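Side-chain contacts in DUF1611 domain-containing protein (Anabaena variabilis, PDB 2OBN), which is of unknown function but pairs a Rossmann-like domain with a P-loop domain and may bind a nucleotide: residues 318-323 / 330-335; 155-160 / 168-173; 300-305 / 343-348. The protein carries 2 engineered substitutions. All blocks are in the same frame, centred on the assembly; numbering follows the deposited sequence.

Contact 1: 318-323 / 330-335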
loop_
_atom_site.group_PDB
_atom_site.type_symbol
_atom_site.label_atom_id
_atom_site.label_comp_id
_atom_site.label_asym_id
_atom_site.label_seq_id
_atom_site.Cartn_x
_atom_site.Cartn_y
_atom_site.Cartn_z
ATOM N N GLU B 318 -7.252 34.410 12.620
ATOM C CA GLU B 318 -8.594 33.981 13.045
ATOM C C GLU B 318 -8.788 32.482 12.808
ATOM O O GLU B 318 -9.304 31.767 13.670
ATOM C CB GLU B 318 -9.698 34.748 12.327
ATOM C CG GLU B 318 -9.922 36.115 12.873
ATOM C CD GLU B 318 -11.164 36.792 12.309
ATOM O OE1 GLU B 318 -11.632 36.411 11.205
ATOM O OE2 GLU B 318 -11.665 37.717 12.987
ATOM N N ALA B 319 -8.376 32.009 11.641
ATOM C CA ALA B 319 -8.513 30.585 11.318
ATOM C C ALA B 319 -7.747 29.722 12.341
ATOM O O ALA B 319 -8.253 28.705 12.803
ATOM C CB ALA B 319 -8.050 30.317 9.896
ATOM N N ILE B 320 -6.546 30.155 12.702
ATOM C CA ILE B 320 -5.742 29.485 13.713
ATOM C C ILE B 320 -6.471 29.476 15.056
ATOM O O ILE B 320 -6.553 28.441 15.705
ATOM C CB ILE B 320 -4.367 30.153 13.872
ATOM C CG1 ILE B 320 -3.523 29.867 12.638
ATOM C CG2 ILE B 320 -3.659 29.619 15.115
ATOM C CD1 ILE B 320 -2.220 30.648 12.564
ATOM N N ALA B 321 -7.005 30.630 15.451
ATOM C CA ALA B 321 -7.756 30.754 16.699
ATOM C C ALA B 321 -8.971 29.833 16.707
ATOM O O ALA B 321 -9.269 29.197 17.719
ATOM C CB ALA B 321 -8.185 32.218 16.932
ATOM N N HIS B 322 -9.669 29.770 15.577
ATOM C CA HIS B 322 -10.854 28.909 15.425
ATOM C C HIS B 322 -10.500 27.429 15.532
ATOM O O HIS B 322 -11.225 26.659 16.132
ATOM C CB HIS B 322 -11.534 29.179 14.069
ATOM C CG HIS B 322 -12.764 28.354 13.829
ATOM N ND1 HIS B 322 -14.025 28.768 14.212
ATOM C CD2 HIS B 322 -12.928 27.140 13.246
ATOM C CE1 HIS B 322 -14.908 27.839 13.884
ATOM N NE2 HIS B 322 -14.268 26.841 13.300
ATOM N N THR B 323 -9.390 27.039 14.919
ATOM C CA THR B 323 -8.924 25.646 14.947
ATOM C C THR B 323 -8.568 25.187 16.369
ATOM O O THR B 323 -8.814 24.051 16.732
ATOM C CB THR B 323 -7.699 25.468 14.031
ATOM O OG1 THR B 323 -8.056 25.837 12.696
ATOM C CG2 THR B 323 -7.187 24.026 14.053
ATOM N N PRO B 330 -2.790 22.754 20.181
ATOM C CA PRO B 330 -1.903 23.784 19.656
ATOM C C PRO B 330 -1.993 23.878 18.132
ATOM O O PRO B 330 -2.180 22.859 17.459
ATOM C CB PRO B 330 -0.516 23.287 20.049
ATOM C CG PRO B 330 -0.736 22.415 21.209
ATOM C CD PRO B 330 -2.058 21.779 21.013
ATOM N N CYS B 331 -1.858 25.078 17.584
ATOM C CA CYS B 331 -2.004 25.241 16.143
ATOM C C CYS B 331 -1.414 26.509 15.599
ATOM O O CYS B 331 -1.530 27.573 16.200
ATOM C CB CYS B 331 -3.484 25.226 15.750
ATOM S SG CYS B 331 -3.819 25.698 14.004
ATOM N N THR B 332 -0.785 26.376 14.441
ATOM C CA THR B 332 -0.294 27.526 13.702
ATOM C C THR B 332 -0.012 27.116 12.268
ATOM O O THR B 332 -0.059 25.937 11.927
ATOM C CB THR B 332 1.002 28.126 14.317
ATOM O OG1 THR B 332 1.287 29.394 13.694
ATOM C CG2 THR B 332 2.189 27.187 14.112
ATOM N N ASP B 333 0.264 28.118 11.438
ATOM C CA ASP B 333 0.754 27.913 10.080
ATOM C C ASP B 333 2.280 27.980 10.273
ATOM O O ASP B 333 2.839 29.058 10.509
ATOM C CB ASP B 333 0.232 29.007 9.148
ATOM C CG ASP B 333 0.639 28.782 7.712
ATOM O OD1 ASP B 333 1.704 28.169 7.493
ATOM O OD2 ASP B 333 -0.090 29.221 6.807
ATOM N N VAL B 334 2.948 26.834 10.195
ATOM C CA VAL B 334 4.395 26.774 10.470
ATOM C C VAL B 334 5.281 27.446 9.417
ATOM O O VAL B 334 6.400 27.892 9.715
ATOM C CB VAL B 334 4.883 25.318 10.726
ATOM C CG1 VAL B 334 4.047 24.671 11.821
ATOM C CG2 VAL B 334 4.851 24.472 9.459
ATOM N N VAL B 335 4.778 27.505 8.193
ATOM C CA VAL B 335 5.480 28.147 7.092
ATOM C C VAL B 335 5.380 29.651 7.294
ATOM O O VAL B 335 6.370 30.383 7.221
ATOM C CB VAL B 335 4.845 27.744 5.733
ATOM C CG1 VAL B 335 5.384 28.586 4.571
ATOM C CG2 VAL B 335 5.063 26.253 5.472
#
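Ile320 and Thr332 lie where the two backbones come nearest, their CA atoms 5.8 Å apart, as helix 313-327 passes over the edge strand 331-332. Ile320 carries the contact and uses both branches. With CG1 beside the backbone N (chi1 -71°), CG2 is anti to it and presses on the strand backbone, 3.1 Å from Cys331 O. This is tight for a methyl against a carbonyl oxygen. The other branch is extended, and CD1 lies along the backbone, 3.8 Å from Thr332 CA and 3.7 Å from Asp333 N. With alanine in place of Ile320, both branches go, which would probably leave a gap over Cys331 O and uncover the backbone at Thr332 CA and Asp333 N. One turn on, Thr323 turns its CG2 methyl to Cys331 SG, at 3.8 Å. Its hydroxyl faces back along the helix, and OG1 bonds to Ala319 O at 2.9 Å. That oxygen also accepts from Thr323 N, on the opposite face of the carbonyl plane. Beyond the strand, Asp333 caps helix 334-337. Its OD1 accepts a weak bond from Val335 N and a hydrogen bond from Arg336 N, while OD2 bonds to Thr308 OG1. The contact closes the beta-alpha-beta unit of strand 301-307, helix 313-327 and strand 331-332. Thr323 and Cys331 also touch Leu306 of strand 301-307, and Val334 packs on helix 166-179.

Contact 2: 155-160 / 168-173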
loop_
_atom_site.group_PDB
_atom_site.type_symbol
_atom_site.label_atom_id
_atom_site.label_comp_id
_atom_site.label_asym_id
_atom_site.label_seq_id
_atom_site.Cartn_x
_atom_site.Cartn_y
_atom_site.Cartn_z
ATOM N N VAL B 155 8.164 11.630 14.494
ATOM C CA VAL B 155 7.052 12.503 14.191
ATOM C C VAL B 155 6.664 12.384 12.728
ATOM O O VAL B 155 7.474 12.658 11.835
ATOM C CB VAL B 155 7.423 13.986 14.473
ATOM C CG1 VAL B 155 6.187 14.887 14.369
ATOM C CG2 VAL B 155 8.086 14.126 15.859
ATOM N N LEU B 156 5.424 11.955 12.509
ATOM C CA LEU B 156 4.855 11.819 11.191
ATOM C C LEU B 156 3.804 12.903 10.951
ATOM O O LEU B 156 2.911 13.114 11.779
ATOM C CB LEU B 156 4.164 10.456 11.057
ATOM C CG LEU B 156 3.407 10.195 9.746
ATOM C CD1 LEU B 156 4.386 10.226 8.564
ATOM C CD2 LEU B 156 2.664 8.857 9.807
ATOM N N THR B 157 3.918 13.586 9.815
ATOM C CA THR B 157 2.895 14.516 9.399
ATOM C C THR B 157 1.851 13.689 8.682
ATOM O O THR B 157 2.185 12.787 7.911
ATOM C CB THR B 157 3.426 15.653 8.491
ATOM O OG1 THR B 157 4.412 15.142 7.592
ATOM C CG2 THR B 157 4.052 16.745 9.338
ATOM N N VAL B 158 0.591 13.954 9.009
ATOM C CA VAL B 158 -0.559 13.284 8.402
ATOM C C VAL B 158 -1.450 14.403 7.882
ATOM O O VAL B 158 -1.276 15.548 8.299
ATOM C CB VAL B 158 -1.270 12.320 9.411
ATOM C CG1 VAL B 158 -0.311 11.194 9.805
ATOM C CG2 VAL B 158 -1.748 13.032 10.664
ATOM N N GLY B 159 -2.373 14.119 6.963
ATOM C CA GLY B 159 -3.206 15.194 6.425
ATOM C C GLY B 159 -4.663 14.913 6.131
ATOM O O GLY B 159 -5.095 13.760 6.010
ATOM N N THR B 160 -5.424 16.001 6.000
ATOM C CA THR B 160 -6.858 15.920 5.638
ATOM C C THR B 160 -7.037 15.748 4.124
ATOM O O THR B 160 -8.146 15.506 3.666
ATOM C CB THR B 160 -7.654 17.146 6.110
ATOM O OG1 THR B 160 -7.070 18.337 5.586
ATOM C CG2 THR B 160 -7.641 17.245 7.567
ATOM N N SER B 168 6.299 20.412 3.673
ATOM C CA SER B 168 6.678 21.714 4.188
ATOM C C SER B 168 6.722 21.736 5.718
ATOM O O SER B 168 7.674 22.258 6.306
ATOM C CB SER B 168 5.705 22.780 3.678
ATOM O OG SER B 168 5.767 22.834 2.272
ATOM N N THR B 169 5.689 21.167 6.340
ATOM C CA THR B 169 5.570 21.073 7.795
ATOM C C THR B 169 6.673 20.223 8.421
ATOM O O THR B 169 7.262 20.603 9.445
ATOM C CB THR B 169 4.200 20.485 8.159
ATOM O OG1 THR B 169 3.184 21.330 7.625
ATOM C CG2 THR B 169 3.995 20.388 9.644
ATOM N N SER B 170 6.956 19.072 7.818
ATOM C CA SER B 170 8.018 18.198 8.329
ATOM C C SER B 170 9.355 18.909 8.243
ATOM O O SER B 170 10.157 18.817 9.155
ATOM C CB SER B 170 8.092 16.878 7.545
ATOM O OG SER B 170 6.948 16.084 7.742
ATOM N N LEU B 171 9.579 19.626 7.142
ATOM C CA LEU B 171 10.816 20.368 6.946
ATOM C C LEU B 171 10.946 21.531 7.931
ATOM O O LEU B 171 11.991 21.696 8.556
ATOM C CB LEU B 171 10.909 20.899 5.508
ATOM C CG LEU B 171 11.227 19.916 4.378
ATOM C CD1 LEU B 171 11.079 20.614 3.022
ATOM C CD2 LEU B 171 12.616 19.327 4.538
ATOM N N GLU B 172 9.903 22.342 8.054
ATOM C CA GLU B 172 9.924 23.453 9.005
ATOM C C GLU B 172 10.136 22.936 10.424
ATOM O O GLU B 172 10.871 23.555 11.185
ATOM C CB GLU B 172 8.632 24.283 8.947
ATOM C CG GLU B 172 8.383 25.048 7.625
ATOM C CD GLU B 172 9.303 26.247 7.405
ATOM O OE1 GLU B 172 10.193 26.483 8.240
ATOM O OE2 GLU B 172 9.135 26.956 6.380
ATOM N N LEU B 173 9.488 21.823 10.782
ATOM C CA LEU B 173 9.670 21.224 12.122
ATOM C C LEU B 173 11.093 20.729 12.329
ATOM O O LEU B 173 11.611 20.810 13.428
ATOM C CB LEU B 173 8.664 20.096 12.395
ATOM C CG LEU B 173 7.222 20.581 12.658
ATOM C CD1 LEU B 173 6.210 19.471 12.481
ATOM C CD2 LEU B 173 7.086 21.215 14.048
HETATM O O HOH W 1 7.309 15.009 10.170
#
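Thr157 and Ser170 join their hydroxyls inside the P-loop domain, where strand 153-159 leads through a short loop into helix 166-179. This strand, loop and helix order is that of a P-loop. Gly165 ends the loop and Lys166 opens the helix, consistent with a Walker A-like P-loop. Thr157 OG1 and Ser170 OG are 2.7 Å apart in a short hydrogen bond between buried groups. Thr157 OG1 sits between the backbone N and the carbonyl carbon (chi1 38°), which aims it at the helix. The same turn of the side chain brings CG2 over the helix as well. This methyl meets Thr169 CG2 at 3.7 Å, the two side chains crossing at a slant, and it lies 3.4 Å from Ser170 OG. Thr157 thus meets Ser170 by its hydroxyl and Thr169 by its methyl. In the next shell, Lys166 O is a weak partner of both hydroxyls, and Gly233 N makes a weak bond to Thr157 OG1. The Thr169 hydroxyl bonds to Gly165 O. With OG1 held there, CG2 is the branch that meets Thr157. The strand itself is held in the middle of the parallel sheet by backbone bonds to strands 228-231 and 256-262. A water completes the link: it donates to Val155 O at 2.9 Å and lies 2.7 Å from Ser170 OG.

Contact 3: 300-305 / 343-348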
loop_
_atom_site.group_PDB
_atom_site.type_symbol
_atom_site.label_atom_id
_atom_site.label_comp_id
_atom_site.label_asym_id
_atom_site.label_seq_id
_atom_site.Cartn_x
_atom_site.Cartn_y
_atom_site.Cartn_z
ATOM N N PRO B 300 -0.566 10.275 19.966
ATOM C CA PRO B 300 -1.418 11.442 19.863
ATOM C C PRO B 300 -1.156 12.370 18.690
ATOM O O PRO B 300 -0.028 12.454 18.206
ATOM C CB PRO B 300 -1.076 12.215 21.143
ATOM C CG PRO B 300 0.341 11.915 21.377
ATOM C CD PRO B 300 0.575 10.513 20.878
ATOM N N VAL B 301 -2.220 13.050 18.256
ATOM C CA VAL B 301 -2.114 14.161 17.327
ATOM C C VAL B 301 -1.838 15.304 18.318
ATOM O O VAL B 301 -2.685 15.658 19.147
ATOM C CB VAL B 301 -3.412 14.391 16.487
ATOM C CG1 VAL B 301 -3.283 15.667 15.644
ATOM C CG2 VAL B 301 -3.714 13.173 15.562
ATOM N N VAL B 302 -0.641 15.863 18.253
ATOM C CA VAL B 302 -0.217 16.847 19.253
ATOM C C VAL B 302 -0.529 18.273 18.896
ATOM O O VAL B 302 -0.396 19.151 19.735
ATOM C CB VAL B 302 1.311 16.740 19.579
ATOM C CG1 VAL B 302 1.639 15.366 20.139
ATOM C CG2 VAL B 302 2.178 17.052 18.348
ATOM N N GLY B 303 -0.928 18.500 17.654
ATOM C CA GLY B 303 -1.222 19.832 17.179
ATOM C C GLY B 303 -1.594 19.811 15.715
ATOM O O GLY B 303 -1.474 18.789 15.022
ATOM N N ILE B 304 -2.039 20.958 15.237
ATOM C CA ILE B 304 -2.493 21.094 13.888
ATOM C C ILE B 304 -1.667 22.137 13.157
ATOM O O ILE B 304 -1.485 23.240 13.655
ATOM C CB ILE B 304 -4.013 21.441 13.892
ATOM C CG1 ILE B 304 -4.792 20.236 14.442
ATOM C CG2 ILE B 304 -4.503 21.800 12.473
ATOM C CD1 ILE B 304 -6.219 20.478 14.715
ATOM N N ALA B 305 -1.144 21.756 11.989
ATOM C CA ALA B 305 -0.430 22.666 11.094
ATOM C C ALA B 305 -1.441 23.157 10.034
ATOM O O ALA B 305 -1.768 22.457 9.074
ATOM C CB ALA B 305 0.738 21.991 10.460
ATOM N N LEU B 343 6.576 22.386 17.585
ATOM C CA LEU B 343 7.754 21.658 18.059
ATOM C C LEU B 343 7.633 21.478 19.563
ATOM O O LEU B 343 7.904 20.396 20.076
ATOM C CB LEU B 343 9.057 22.367 17.707
ATOM C CG LEU B 343 10.320 21.647 18.224
ATOM C CD1 LEU B 343 10.426 20.215 17.694
ATOM C CD2 LEU B 343 11.552 22.447 17.837
ATOM N N ASP B 344 7.217 22.533 20.266
ATOM C CA ASP B 344 6.977 22.444 21.706
ATOM C C ASP B 344 5.933 21.365 22.004
ATOM O O ASP B 344 6.105 20.596 22.941
ATOM C CB ASP B 344 6.493 23.791 22.267
ATOM C CG ASP B 344 7.571 24.865 22.240
ATOM O OD1 ASP B 344 8.749 24.509 22.102
ATOM O OD2 ASP B 344 7.251 26.074 22.386
ATOM N N ALA B 345 4.856 21.309 21.207
ATOM C CA ALA B 345 3.801 20.307 21.403
ATOM C C ALA B 345 4.345 18.890 21.238
ATOM O O ALA B 345 3.954 17.978 21.970
ATOM C CB ALA B 345 2.645 20.554 20.446
ATOM N N VAL B 346 5.231 18.707 20.258
ATOM C CA VAL B 346 5.909 17.425 20.051
ATOM C C VAL B 346 6.804 17.083 21.252
ATOM O O VAL B 346 6.772 15.950 21.776
ATOM C CB VAL B 346 6.825 17.461 18.792
ATOM C CG1 VAL B 346 7.807 16.279 18.773
ATOM C CG2 VAL B 346 6.004 17.512 17.515
HETATM N N MSE B 347 7.596 18.075 21.670
HETATM C CA MSE B 347 8.585 17.882 22.715
HETATM C C MSE B 347 8.065 17.735 24.132
HETATM O O MSE B 347 8.777 17.208 24.985
HETATM C CB MSE B 347 9.636 18.995 22.666
HETATM C CG MSE B 347 10.522 18.931 21.437
HETATM SE SE MSE B 347 11.388 17.187 21.288
HETATM C CE MSE B 347 12.357 17.479 19.673
ATOM N N GLN B 348 6.850 18.180 24.409
ATOM C CA GLN B 348 6.335 18.008 25.761
ATOM C C GLN B 348 5.219 16.989 25.798
ATOM O O GLN B 348 4.344 17.019 26.662
ATOM C CB GLN B 348 5.979 19.341 26.410
ATOM C CG GLN B 348 4.882 20.137 25.789
ATOM C CD GLN B 348 5.090 21.606 26.084
ATOM O OE1 GLN B 348 5.056 22.439 25.182
ATOM N NE2 GLN B 348 5.377 21.924 27.345
#
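Val302 and Val346 meet methyl to methyl, with CG2 of Val302 3.9 Å from CG2 of Val346 and the two side chains set at an oblique angle. Val302 lies against the peptide between Ala345 and Val346. With CG1 beside the backbone N (chi1 -61°), CG2 falls between the N and the carbonyl carbon and lies 4.0 Å from Val346 N. Val302 CG1 lies 3.9 Å from Ala345 O, while CB rests on the same carbonyl. Ala345 answers from the helix. Its CB lies 3.4 Å from Val302 O and 4.1 Å from Val302 CG2, so this one methyl meets both the strand backbone and a side chain. The CA atoms of Val302 and Ala345 are 5.7 Å apart, a close approach for a helix on a strand. Small groups are consistent with this: Ala345 has one methyl, and a CB on Gly303 would point at the helix. The contact lays helix 340-347 on strand 301-307 in the parallel sheet of the P-loop domain. Gln256 of the neighbouring strand 256-262 touches both Val302 and Val346, and Pro330 packs on Ala345. Polar ties lie beside it, as in the salt bridge of Asp344 to Arg180. No hydrogen bond crosses between 300-305 and 343-348. The contact therefore rests on shape and van der Waals fit.

Overall arrangement
All three contacts lie on one parallel sheet, that of the P-loop domain. Contact 2 sits at the strand and helix that flank the P-loop, the probable nucleotide site. Contacts 1 and 3 have centres about 14 and 11 Å from its centre. Contact 1 meets contact 2 where Val334 CG2 packs 3.8 Å from Glu172 CB. Contact 3 reaches it through Val155 and Val346, and through Thr169 and Ala305. Contacts 1 and 3 are about 13 Å apart between centres and lie on neighbouring strands, 331-332 and 301-307. A probable hydrogen bond of 2.9 Å from Ile304 N to Pro330 O joins them. Helix 334-337, begun in contact 1, leads into helix 340-347 of contact 3.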